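Local coordinates for MsStt7d protein (PDB 4IX3) that probably transfers phosphate from ATP to protein substrates, as the catalytic domain of a state-transition kinase homolog from the alga Micromonas, at residues Asp168-Asn173 with Pro210-Tyr215; Tyr215-Glu220 with Asp249-Gly254; Ala172-Ala177 with Leu184-Leu189; Leu122-Thr127 with Arg266-Leu271. One frame throughout, in Å; residues are numbered along the deposited sequence.

Contact 1. Residues Asp168-Asn173 with Pro210-Tyr215; sequences DVKPAN and PADPRY. With MG (magnesium ion), chain E.
Lys170 reaches from the catalytic loop of the protein kinase fold, in its HRDxKxxN motif, to the end of the activation segment, where Asp212 and Tyr215 receive it. Its CB sits over the centre of the Tyr215 ring, 3.5 Å from the ring centroid and 7° off the normal, a CH-pi contact. CG lies between the backbone N and the carbonyl carbon (chi1 55°), and the chain then runs extended, its CD 3.9 Å from Tyr215 CD2 and 3.3 Å from Asp212 OD2. A bend at the last torsion brings NZ to two carboxylates: it bonds Asp168 OD1 on the syn lone pair and Asp212 OD2 on the anti one, each at 2.8 Å. The syn lone pair of Asp212 OD2 takes Arg214 NH2 instead, while OD1 accepts Arg214 NE and, in an Asx turn, Arg214 N. Four donor contacts from three nitrogens of Arg214 and one of Lys170 thus fix the Asp212 carboxylate; Lys170, shared by Asp168 and Asp212, probably offsets the repulsion between them. Arg214 carries the network on to Asp268. Asp212 and Arg214 also pack on Asp55 of the second subunit. Asp168 OD2 binds the magnesium ion at 2.0 Å, with Asp188 and four waters completing the shell. At the far end, Pro171 CD rests 3.5 Å from Tyr215 CE1, and Tyr215 OH bonds Gln259 NE2.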
loop_
_atom_site.group_PDB
_atom_site.type_symbol
_atom_site.label_atom_id
_atom_site.label_comp_id
_atom_site.label_asym_id
_atom_site.label_seq_id
_atom_site.Cartn_x
_atom_site.Cartn_y
_atom_site.Cartn_z
ATOM N N ASP B 168 7.540 10.046 7.810
ATOM C CA ASP B 168 6.453 9.220 8.368
ATOM C C ASP B 168 6.582 9.067 9.873
ATOM O O ASP B 168 6.414 7.990 10.439
ATOM C CB ASP B 168 6.384 7.839 7.663
ATOM C CG ASP B 168 5.024 7.151 7.814
ATOM O OD1 ASP B 168 4.067 7.807 8.262
ATOM O OD2 ASP B 168 4.934 5.935 7.507
ATOM N N VAL B 169 6.872 10.204 10.505
ATOM C CA VAL B 169 6.956 10.215 11.970
ATOM C C VAL B 169 5.542 10.084 12.541
ATOM O O VAL B 169 4.617 10.842 12.160
ATOM C CB VAL B 169 7.635 11.524 12.431
ATOM C CG1 VAL B 169 7.526 11.690 13.938
ATOM C CG2 VAL B 169 9.088 11.551 11.977
ATOM N N LYS B 170 5.388 9.157 13.474
ATOM C CA LYS B 170 4.113 8.922 14.138
ATOM C C LYS B 170 4.361 7.883 15.232
ATOM O O LYS B 170 5.366 7.162 15.169
ATOM C CB LYS B 170 2.978 8.459 13.167
ATOM C CG LYS B 170 3.373 7.212 12.358
ATOM C CD LYS B 170 2.324 6.981 11.288
ATOM C CE LYS B 170 2.599 5.752 10.433
ATOM N NZ LYS B 170 2.109 5.976 9.043
ATOM N N PRO B 171 3.456 7.744 16.198
ATOM C CA PRO B 171 3.634 6.742 17.242
ATOM C C PRO B 171 3.815 5.300 16.726
ATOM O O PRO B 171 4.587 4.526 17.310
ATOM C CB PRO B 171 2.396 6.943 18.129
ATOM C CG PRO B 171 2.097 8.426 17.974
ATOM C CD PRO B 171 2.294 8.632 16.485
ATOM N N ALA B 172 3.163 4.928 15.615
ATOM C CA ALA B 172 3.273 3.565 15.118
ATOM C C ALA B 172 4.689 3.309 14.596
ATOM O O ALA B 172 5.038 2.141 14.390
ATOM C CB ALA B 172 2.275 3.313 13.964
ATOM N N ASN B 173 5.455 4.362 14.294
ATOM C CA ASN B 173 6.823 4.239 13.782
ATOM C C ASN B 173 7.881 4.540 14.866
ATOM O O ASN B 173 9.036 4.812 14.520
ATOM C CB ASN B 173 7.047 5.090 12.533
ATOM C CG ASN B 173 6.529 4.409 11.282
ATOM O OD1 ASN B 173 6.331 3.192 11.282
ATOM N ND2 ASN B 173 6.317 5.190 10.243
ATOM N N PRO B 210 3.728 10.444 -0.600
ATOM C CA PRO B 210 2.844 9.646 0.269
ATOM C C PRO B 210 2.927 10.417 1.588
ATOM O O PRO B 210 3.868 11.174 1.832
ATOM C CB PRO B 210 3.541 8.274 0.335
ATOM C CG PRO B 210 4.983 8.644 0.165
ATOM C CD PRO B 210 5.074 9.858 -0.710
ATOM N N ALA B 211 1.862 10.397 2.351
ATOM C CA ALA B 211 1.891 11.100 3.608
ATOM C C ALA B 211 0.787 10.378 4.324
ATOM O O ALA B 211 -0.258 10.060 3.733
ATOM C CB ALA B 211 1.568 12.602 3.435
ATOM N N ASP B 212 0.985 10.172 5.617
ATOM C CA ASP B 212 -0.099 9.695 6.427
ATOM C C ASP B 212 -0.921 10.948 6.765
ATOM O O ASP B 212 -0.396 11.870 7.378
ATOM C CB ASP B 212 0.493 9.092 7.696
ATOM C CG ASP B 212 -0.546 8.412 8.545
ATOM O OD1 ASP B 212 -1.650 8.996 8.665
ATOM O OD2 ASP B 212 -0.249 7.386 9.209
ATOM N N PRO B 213 -2.198 11.025 6.327
ATOM C CA PRO B 213 -2.965 12.249 6.527
ATOM C C PRO B 213 -3.156 12.610 7.995
ATOM O O PRO B 213 -3.380 13.776 8.342
ATOM C CB PRO B 213 -4.291 11.977 5.822
ATOM C CG PRO B 213 -4.345 10.507 5.658
ATOM C CD PRO B 213 -2.954 9.957 5.639
ATOM N N ARG B 214 -3.067 11.634 8.886
ATOM C CA ARG B 214 -3.254 11.914 10.299
ATOM C C ARG B 214 -2.095 12.733 10.887
ATOM O O ARG B 214 -2.294 13.408 11.917
ATOM C CB ARG B 214 -3.366 10.600 11.067
ATOM C CG ARG B 214 -4.556 9.729 10.649
ATOM C CD ARG B 214 -4.541 8.392 11.353
ATOM N NE ARG B 214 -3.365 7.658 10.878
ATOM C CZ ARG B 214 -2.912 6.539 11.421
ATOM N NH1 ARG B 214 -3.562 5.985 12.429
ATOM N NH2 ARG B 214 -1.767 6.010 10.958
ATOM N N TYR B 215 -0.920 12.641 10.267
ATOM C CA TYR B 215 0.322 13.199 10.792
ATOM C C TYR B 215 0.951 14.175 9.833
ATOM O O TYR B 215 2.099 14.568 10.006
ATOM C CB TYR B 215 1.296 12.074 11.146
ATOM C CG TYR B 215 0.728 11.189 12.247
ATOM C CD1 TYR B 215 0.826 11.602 13.596
ATOM C CD2 TYR B 215 0.015 10.008 11.973
ATOM C CE1 TYR B 215 0.286 10.847 14.603
ATOM C CE2 TYR B 215 -0.544 9.262 12.976
ATOM C CZ TYR B 215 -0.404 9.671 14.316
ATOM O OH TYR B 215 -0.997 8.935 15.309
HETATM MG MG MG E . 5.463 4.402 6.311
HETATM O O HOH W 1 0.577 6.170 15.038
HETATM O O HOH W 2 6.726 5.626 5.219
HETATM O O HOH W 3 6.180 2.781 5.118
HETATM O O HOH W 4 4.339 3.078 7.321
HETATM O O HOH W 5 3.990 4.773 5.007
#

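Contact 2. Residues Tyr215-Glu220 with Asp249-Gly254; sequences YAKADE and DSWSAG
Trp251 and Ser252, neighbours on helix 246-261, receive the chain Tyr215-Lys217 near the end of the activation segment of the kinase domain. Just before them, Asp249 accepts from His166 N and Arg167 N of the catalytic loop. The indole of Trp251 leads out from the helix with CG anti to the backbone N (chi1 175°) and offers one face to Lys217. Lys217 CB stands over the six-membered ring, 3.7 Å from its centroid and 14° off the normal, in a CH-pi contact; CD continues across to 3.8 Å from Trp251 CZ3. Beyond the ring the lysine leads away, NZ forming salt bridges with Asp219 OD1 at 2.6 Å and Glu220 OE2 at 2.9 Å in the type I turn Lys217-Glu220. Lys217 N also lies above the indole face, 3.2 Å from Trp251 NE1, but both are donors and no bond links them. At the indole edge, Tyr215 O comes 3.5 Å from Trp251 CD1. One residue on, Ser252 OG, tilted 18° from the carbonyl plane, donates to Tyr215 O at 2.8 Å. Helix 246-261 lies between this loop and helix 141-161, on which Ala253 packs, while Trp251 touches Tyr278 and Tyr215 touches Leu271, both of helix 268-280.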
loop_
_atom_site.group_PDB
_atom_site.type_symbol
_atom_site.label_atom_id
_atom_site.label_comp_id
_atom_site.label_asym_id
_atom_site.label_seq_id
_atom_site.Cartn_x
_atom_site.Cartn_y
_atom_site.Cartn_z
ATOM N N TYR B 215 -0.920 12.641 10.267
ATOM C CA TYR B 215 0.322 13.199 10.792
ATOM C C TYR B 215 0.951 14.175 9.833
ATOM O O TYR B 215 2.099 14.568 10.006
ATOM C CB TYR B 215 1.296 12.074 11.146
ATOM C CG TYR B 215 0.728 11.189 12.247
ATOM C CD1 TYR B 215 0.826 11.602 13.596
ATOM C CD2 TYR B 215 0.015 10.008 11.973
ATOM C CE1 TYR B 215 0.286 10.847 14.603
ATOM C CE2 TYR B 215 -0.544 9.262 12.976
ATOM C CZ TYR B 215 -0.404 9.671 14.316
ATOM O OH TYR B 215 -0.997 8.935 15.309
ATOM N N ALA B 216 0.158 14.679 8.884
ATOM C CA ALA B 216 0.631 15.690 7.942
ATOM C C ALA B 216 -0.466 16.753 7.838
ATOM O O ALA B 216 -1.664 16.428 7.761
ATOM C CB ALA B 216 0.879 15.046 6.565
ATOM N N LYS B 217 -0.061 18.019 7.969
ATOM C CA LYS B 217 -0.971 19.153 7.771
ATOM C C LYS B 217 -1.680 18.991 6.420
ATOM O O LYS B 217 -1.043 18.642 5.415
ATOM C CB LYS B 217 -0.178 20.473 7.858
ATOM C CG LYS B 217 -0.997 21.742 7.656
ATOM C CD LYS B 217 -0.235 22.992 8.088
ATOM C CE LYS B 217 -1.090 24.222 7.861
ATOM N NZ LYS B 217 -0.765 24.716 6.489
ATOM N N ALA B 218 -2.992 19.224 6.383
ATOM C CA ALA B 218 -3.790 18.779 5.242
ATOM C C ALA B 218 -3.347 19.428 3.930
ATOM O O ALA B 218 -3.480 18.842 2.857
ATOM C CB ALA B 218 -5.269 19.007 5.479
ATOM N N ASP B 219 -2.836 20.651 3.989
ATOM C CA ASP B 219 -2.414 21.320 2.767
ATOM C C ASP B 219 -0.893 21.329 2.556
ATOM O O ASP B 219 -0.383 22.123 1.760
ATOM C CB ASP B 219 -2.984 22.732 2.713
ATOM C CG ASP B 219 -2.348 23.649 3.734
ATOM O OD1 ASP B 219 -1.717 23.151 4.703
ATOM O OD2 ASP B 219 -2.613 24.866 3.632
ATOM N N GLU B 220 -0.191 20.457 3.286
ATOM C CA GLU B 220 1.268 20.310 3.158
ATOM C C GLU B 220 1.593 18.820 3.178
ATOM O O GLU B 220 2.295 18.317 4.065
ATOM C CB GLU B 220 2.032 21.029 4.260
ATOM C CG GLU B 220 1.723 22.512 4.234
ATOM C CD GLU B 220 2.417 23.314 5.316
ATOM O OE1 GLU B 220 3.324 22.777 6.004
ATOM O OE2 GLU B 220 1.993 24.481 5.489
ATOM N N ASP B 249 8.640 17.032 9.229
ATOM C CA ASP B 249 8.853 16.205 10.416
ATOM C C ASP B 249 8.527 16.955 11.722
ATOM O O ASP B 249 8.035 16.353 12.661
ATOM C CB ASP B 249 10.297 15.704 10.515
ATOM C CG ASP B 249 10.634 14.582 9.525
ATOM O OD1 ASP B 249 9.716 13.899 8.999
ATOM O OD2 ASP B 249 11.860 14.324 9.378
ATOM N N SER B 250 8.732 18.270 11.725
ATOM C CA SER B 250 8.368 19.051 12.930
ATOM C C SER B 250 6.862 18.962 13.232
ATOM O O SER B 250 6.452 18.686 14.359
ATOM C CB SER B 250 8.720 20.508 12.731
ATOM O OG SER B 250 10.130 20.669 12.597
ATOM N N TRP B 251 6.038 19.084 12.174
ATOM C CA TRP B 251 4.567 18.994 12.357
ATOM C C TRP B 251 4.186 17.614 12.858
ATOM O O TRP B 251 3.441 17.459 13.821
ATOM C CB TRP B 251 3.898 19.270 11.030
ATOM C CG TRP B 251 2.406 19.071 11.120
ATOM C CD1 TRP B 251 1.697 17.884 10.973
ATOM C CD2 TRP B 251 1.406 20.113 11.313
ATOM N NE1 TRP B 251 0.358 18.083 11.180
ATOM C CE2 TRP B 251 0.117 19.425 11.363
ATOM C CE3 TRP B 251 1.448 21.493 11.532
ATOM C CZ2 TRP B 251 -1.076 20.119 11.549
ATOM C CZ3 TRP B 251 0.253 22.181 11.747
ATOM C CH2 TRP B 251 -0.983 21.495 11.789
ATOM N N SER B 252 4.754 16.543 12.247
ATOM C CA SER B 252 4.447 15.212 12.730
ATOM C C SER B 252 4.894 14.974 14.173
ATOM O O SER B 252 4.182 14.329 14.917
ATOM C CB SER B 252 5.153 14.166 11.849
ATOM O OG SER B 252 4.809 14.297 10.481
ATOM N N ALA B 253 6.046 15.545 14.548
ATOM C CA ALA B 253 6.516 15.408 15.930
ATOM C C ALA B 253 5.546 16.162 16.885
ATOM O O ALA B 253 5.318 15.676 17.988
ATOM C CB ALA B 253 7.921 15.961 16.085
ATOM N N GLY B 254 4.979 17.292 16.451
ATOM C CA GLY B 254 3.932 17.951 17.273
ATOM C C GLY B 254 2.687 17.095 17.465
ATOM O O GLY B 254 2.181 16.995 18.568
#

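Contact 3. Residues Ala172-Ala177 with Leu184-Leu189; sequences ANLIAA and LKLIDL. With MG (magnesium ion), chain E.
Ile175 and Lys185 form the hydrogen-bonded pair of an antiparallel beta hairpin joining the catalytic loop to the metal-binding DFG position of kinases, here Asp-Leu-Gly. Ile175 N donates to Lys185 O at 2.9 Å and Lys185 N to Ile175 O at 2.8 Å. Next along, Ile187 N donates to Asn173 O at 2.9 Å. Ala176 N donates to Asn117 OD1, and Leu184 N to Glu151 OE2. The Asn173 amide is shared: ND2 is held mainly by Asp168 O and adds a weak bond to Asp188 OD2 at 3.1 Å, while OD1 accepts from a water at 2.6 Å. That OD1 also lies 3.5 Å from Ile187 CG1. Asn173 can also bind a second magnesium ion, not bound here. Asp188 OD2 binds the magnesium ion at 2.1 Å, and OD1 accepts from Gly190 N. An alanine at Asn173 would probably leave Asp168 O and Asp188 OD2 without this amide donor and the water without its closer acceptor, loosening the link between the two metal-binding acids. On one side of the hairpin Leu174 CD2 meets Leu186 CD2 at 3.6 Å, and Leu184 lies against Ala176. On the other, Lys185 passes Ala177 CB before its NZ pairs with Glu114 and Asp180. The leucine side packs against helix 141-161, with Leu174 and Leu184 also touching Val119 of helix 119-125.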
loop_
_atom_site.group_PDB
_atom_site.type_symbol
_atom_site.label_atom_id
_atom_site.label_comp_id
_atom_site.label_asym_id
_atom_site.label_seq_id
_atom_site.Cartn_x
_atom_site.Cartn_y
_atom_site.Cartn_z
ATOM N N ALA B 172 3.163 4.928 15.615
ATOM C CA ALA B 172 3.273 3.565 15.118
ATOM C C ALA B 172 4.689 3.309 14.596
ATOM O O ALA B 172 5.038 2.141 14.390
ATOM C CB ALA B 172 2.275 3.313 13.964
ATOM N N ASN B 173 5.455 4.362 14.294
ATOM C CA ASN B 173 6.823 4.239 13.782
ATOM C C ASN B 173 7.881 4.540 14.866
ATOM O O ASN B 173 9.036 4.812 14.520
ATOM C CB ASN B 173 7.047 5.090 12.533
ATOM C CG ASN B 173 6.529 4.409 11.282
ATOM O OD1 ASN B 173 6.331 3.192 11.282
ATOM N ND2 ASN B 173 6.317 5.190 10.243
ATOM N N LEU B 174 7.492 4.354 16.128
ATOM C CA LEU B 174 8.459 4.452 17.226
ATOM C C LEU B 174 8.394 3.166 18.027
ATOM O O LEU B 174 7.318 2.619 18.267
ATOM C CB LEU B 174 8.114 5.683 18.099
ATOM C CG LEU B 174 8.418 7.027 17.414
ATOM C CD1 LEU B 174 7.642 8.181 18.083
ATOM C CD2 LEU B 174 9.925 7.306 17.427
ATOM N N ILE B 175 9.572 2.732 18.523
ATOM C CA ILE B 175 9.697 1.584 19.399
ATOM C C ILE B 175 10.489 2.047 20.628
ATOM O O ILE B 175 11.549 2.677 20.458
ATOM C CB ILE B 175 10.439 0.390 18.727
ATOM C CG1 ILE B 175 9.706 -0.057 17.467
ATOM C CG2 ILE B 175 10.619 -0.738 19.716
ATOM C CD1 ILE B 175 10.456 -1.129 16.717
ATOM N N ALA B 176 10.034 1.640 21.811
ATOM C CA ALA B 176 10.838 1.878 23.022
ATOM C C ALA B 176 11.800 0.670 23.114
ATOM O O ALA B 176 11.354 -0.444 23.325
ATOM C CB ALA B 176 9.913 1.953 24.228
ATOM N N ALA B 177 13.078 0.900 22.811
ATOM C CA ALA B 177 14.041 -0.191 22.591
ATOM C C ALA B 177 14.546 -0.739 23.938
ATOM O O ALA B 177 15.447 -0.153 24.546
ATOM C CB ALA B 177 15.192 0.358 21.759
ATOM N N LEU B 184 13.631 5.679 22.675
ATOM C CA LEU B 184 12.825 5.512 21.452
ATOM C C LEU B 184 13.708 5.455 20.227
ATOM O O LEU B 184 14.644 6.245 20.088
ATOM C CB LEU B 184 11.871 6.696 21.289
ATOM C CG LEU B 184 10.749 6.841 22.340
ATOM C CD1 LEU B 184 9.700 7.820 21.841
ATOM C CD2 LEU B 184 10.171 5.507 22.782
ATOM N N LYS B 185 13.374 4.525 19.342
ATOM C CA LYS B 185 13.971 4.482 18.000
ATOM C C LYS B 185 12.866 4.590 16.933
ATOM O O LYS B 185 11.782 4.023 17.107
ATOM C CB LYS B 185 14.785 3.199 17.788
ATOM C CG LYS B 185 16.032 3.086 18.716
ATOM C CD LYS B 185 16.801 1.819 18.446
ATOM C CE LYS B 185 18.034 1.748 19.342
ATOM N NZ LYS B 185 18.825 0.512 19.026
ATOM N N LEU B 186 13.186 5.279 15.859
ATOM C CA LEU B 186 12.300 5.330 14.665
ATOM C C LEU B 186 12.432 4.034 13.874
ATOM O O LEU B 186 13.524 3.472 13.776
ATOM C CB LEU B 186 12.676 6.515 13.793
ATOM C CG LEU B 186 12.178 7.859 14.401
ATOM C CD1 LEU B 186 13.017 9.008 13.892
ATOM C CD2 LEU B 186 10.727 8.132 14.067
ATOM N N ILE B 187 11.353 3.629 13.229
ATOM C CA ILE B 187 11.449 2.662 12.158
ATOM C C ILE B 187 10.921 3.318 10.883
ATOM O O ILE B 187 10.333 4.414 10.910
ATOM C CB ILE B 187 10.657 1.386 12.420
ATOM C CG1 ILE B 187 9.169 1.675 12.643
ATOM C CG2 ILE B 187 11.253 0.643 13.622
ATOM C CD1 ILE B 187 8.281 0.454 12.386
ATOM N N ASP B 188 11.096 2.607 9.760
ATOM C CA ASP B 188 10.364 2.852 8.520
ATOM C C ASP B 188 10.846 4.116 7.795
ATOM O O ASP B 188 10.188 5.187 7.823
ATOM C CB ASP B 188 8.851 2.875 8.737
ATOM C CG ASP B 188 8.131 3.200 7.444
ATOM O OD1 ASP B 188 8.688 2.901 6.342
ATOM O OD2 ASP B 188 7.026 3.858 7.551
ATOM N N LEU B 189 11.983 3.988 7.112
ATOM C CA LEU B 189 12.490 5.018 6.248
ATOM C C LEU B 189 11.982 4.815 4.809
ATOM O O LEU B 189 12.526 5.379 3.853
ATOM C CB LEU B 189 14.028 5.016 6.266
ATOM C CG LEU B 189 14.640 5.437 7.597
ATOM C CD1 LEU B 189 16.060 4.926 7.753
ATOM C CD2 LEU B 189 14.520 6.925 7.901
HETATM MG MG MG E . 5.463 4.402 6.311
HETATM O O HOH W 6 5.446 1.560 9.412
HETATM O O HOH W 2 6.726 5.626 5.219
HETATM O O HOH W 3 6.180 2.781 5.118
HETATM O O HOH W 4 4.339 3.078 7.321
HETATM O O HOH W 5 3.990 4.773 5.007
#

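Contact 4. Residues Leu122-Thr127 with Arg266-Leu271; sequences LMRRGT and RTDAGL
Arg124 grips the carbonyl of Arg266 side-on, NE at 2.9 Å and NH2 at 3.1 Å from Arg266 O, which lies near the guanidinium plane. The same NH2 makes a salt bridge to Asp268 OD1 at 3.0 Å, coming from above the Asp268 carboxylate plane, and a water lies between Arg124 NH1 and Asp268 OD1. Asp268 is shared with Arg214. Running the opposite way across the contact, Arg266 closes end-on upon Thr127: NH1 and NH2 each lie 3.0 Å from Thr127 OG1, which also bonds Glu141. Arg266 NH1 adds a weak bond to Met123 O, while Arg266 NE and NH2 donate to Gln259 O and Leu260 O. The Arg266 chain is extended from CG to NE, and its CD packs 3.8 Å from Met123 CB; Met123 CE ends 3.6 Å from Arg266 O. A leucine in place of Arg266 would probably leave Thr127 OG1 and the carbonyls of Gln259 and Leu260 without their guanidinium donors. Thr267 OG1 caps the N terminus of helix 268-280 by accepting from Gly270 N. In the kinase C-lobe the contact thus joins the end of helix 119-125 and the start of helix 127-133 to the link between helices 246-261 and 268-280.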
loop_
_atom_site.group_PDB
_atom_site.type_symbol
_atom_site.label_atom_id
_atom_site.label_comp_id
_atom_site.label_asym_id
_atom_site.label_seq_id
_atom_site.Cartn_x
_atom_site.Cartn_y
_atom_site.Cartn_z
ATOM N N LEU B 122 1.552 0.924 22.895
ATOM C CA LEU B 122 1.765 1.106 24.315
ATOM C C LEU B 122 0.908 2.271 24.793
ATOM O O LEU B 122 0.296 2.145 25.848
ATOM C CB LEU B 122 3.241 1.419 24.566
ATOM C CG LEU B 122 4.194 0.216 24.444
ATOM C CD1 LEU B 122 5.623 0.750 24.304
ATOM C CD2 LEU B 122 4.081 -0.684 25.670
ATOM N N MET B 123 0.900 3.389 24.071
ATOM C CA MET B 123 0.168 4.561 24.561
ATOM C C MET B 123 -1.322 4.240 24.668
ATOM O O MET B 123 -1.967 4.730 25.602
ATOM C CB MET B 123 0.408 5.799 23.704
ATOM C CG MET B 123 -0.337 5.854 22.380
ATOM S SD MET B 123 0.227 7.268 21.404
ATOM C CE MET B 123 -0.987 7.104 20.084
ATOM N N ARG B 124 -1.838 3.420 23.760
ATOM C CA ARG B 124 -3.255 3.057 23.813
ATOM C C ARG B 124 -3.559 2.063 24.929
ATOM O O ARG B 124 -4.683 2.083 25.447
ATOM C CB ARG B 124 -3.747 2.592 22.443
ATOM C CG ARG B 124 -3.748 3.740 21.468
ATOM C CD ARG B 124 -4.088 3.338 20.036
ATOM N NE ARG B 124 -4.172 4.512 19.173
ATOM C CZ ARG B 124 -4.407 4.492 17.865
ATOM N NH1 ARG B 124 -4.461 3.333 17.219
ATOM N NH2 ARG B 124 -4.483 5.651 17.205
ATOM N N ARG B 125 -2.583 1.242 25.334
ATOM C CA ARG B 125 -2.742 0.385 26.513
ATOM C C ARG B 125 -2.757 1.267 27.772
ATOM O O ARG B 125 -3.520 1.033 28.700
ATOM C CB ARG B 125 -1.609 -0.654 26.611
ATOM C CG ARG B 125 -1.792 -1.851 25.692
ATOM C CD ARG B 125 -0.547 -2.733 25.654
ATOM N NE ARG B 125 -0.243 -3.275 26.976
ATOM C CZ ARG B 125 0.972 -3.588 27.429
ATOM N NH1 ARG B 125 2.060 -3.413 26.677
ATOM N NH2 ARG B 125 1.099 -4.062 28.666
ATOM N N GLY B 126 -1.942 2.312 27.774
ATOM C CA GLY B 126 -1.971 3.311 28.843
ATOM C C GLY B 126 -0.609 3.950 29.054
ATOM O O GLY B 126 0.450 3.446 28.638
ATOM N N THR B 127 -0.607 5.072 29.762
ATOM C CA THR B 127 0.638 5.747 30.145
ATOM C C THR B 127 1.531 4.870 31.018
ATOM O O THR B 127 2.761 4.915 30.851
ATOM C CB THR B 127 0.322 7.060 30.855
ATOM O OG1 THR B 127 -0.302 7.904 29.880
ATOM C CG2 THR B 127 1.585 7.703 31.444
ATOM N N ARG B 266 -5.215 10.141 21.955
ATOM C CA ARG B 266 -4.469 8.956 21.477
ATOM C C ARG B 266 -5.210 8.131 20.430
ATOM O O ARG B 266 -4.606 7.282 19.783
ATOM C CB ARG B 266 -4.029 8.062 22.645
ATOM C CG ARG B 266 -2.995 8.823 23.476
ATOM C CD ARG B 266 -2.548 8.059 24.688
ATOM N NE ARG B 266 -1.506 8.812 25.390
ATOM C CZ ARG B 266 -1.021 8.445 26.585
ATOM N NH1 ARG B 266 -1.445 7.322 27.175
ATOM N NH2 ARG B 266 -0.104 9.186 27.214
ATOM N N THR B 267 -6.532 8.300 20.329
ATOM C CA THR B 267 -7.264 7.598 19.285
ATOM C C THR B 267 -7.145 8.445 18.022
ATOM O O THR B 267 -6.902 9.655 18.077
ATOM C CB THR B 267 -8.740 7.509 19.653
ATOM O OG1 THR B 267 -9.232 8.831 19.874
ATOM C CG2 THR B 267 -8.924 6.693 20.894
ATOM N N ASP B 268 -7.324 7.815 16.862
ATOM C CA ASP B 268 -7.319 8.553 15.609
ATOM C C ASP B 268 -8.380 9.646 15.653
ATOM O O ASP B 268 -8.133 10.742 15.171
ATOM C CB ASP B 268 -7.673 7.643 14.425
ATOM C CG ASP B 268 -6.562 6.684 14.042
ATOM O OD1 ASP B 268 -5.427 6.700 14.577
ATOM O OD2 ASP B 268 -6.764 5.956 13.061
ATOM N N ALA B 269 -9.572 9.313 16.164
ATOM C CA ALA B 269 -10.671 10.253 16.190
ATOM C C ALA B 269 -10.383 11.449 17.099
ATOM O O ALA B 269 -10.736 12.587 16.753
ATOM C CB ALA B 269 -11.959 9.554 16.624
ATOM N N GLY B 270 -9.709 11.225 18.228
ATOM C CA GLY B 270 -9.401 12.321 19.163
ATOM C C GLY B 270 -8.423 13.303 18.524
ATOM O O GLY B 270 -8.624 14.510 18.515
ATOM N N LEU B 271 -7.328 12.789 17.942
ATOM C CA LEU B 271 -6.372 13.697 17.294
ATOM C C LEU B 271 -7.019 14.417 16.127
ATOM O O LEU B 271 -6.799 15.614 15.922
ATOM C CB LEU B 271 -5.140 12.893 16.829
ATOM C CG LEU B 271 -4.061 13.705 16.115
ATOM C CD1 LEU B 271 -3.482 14.720 17.066
ATOM C CD2 LEU B 271 -2.983 12.783 15.545
HETATM O O HOH W 7 -4.883 3.836 14.089
#

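From the N terminus, contact 4 opens first, at 122-127, and closes last, at 266-271, so its long loop encloses the other three. Contacts 1 and 3 open on overlapping segments, sharing Ala172 and Asn173; contact 3 closes quickly as a hairpin at 184-189, whereas contact 1 closes at 210-215, around it. They meet at the magnesium ion, bound by Asp168 of one and Asp188 of the other. Contact 2 follows in series, opening at Tyr215, where contact 1 ends, and closing on helix 246-261. Arg214-Asp268 and Tyr215-Leu271 join contact 1 to contact 4. Together they tie the catalytic loop, metal site and activation segment to the C-lobe helices.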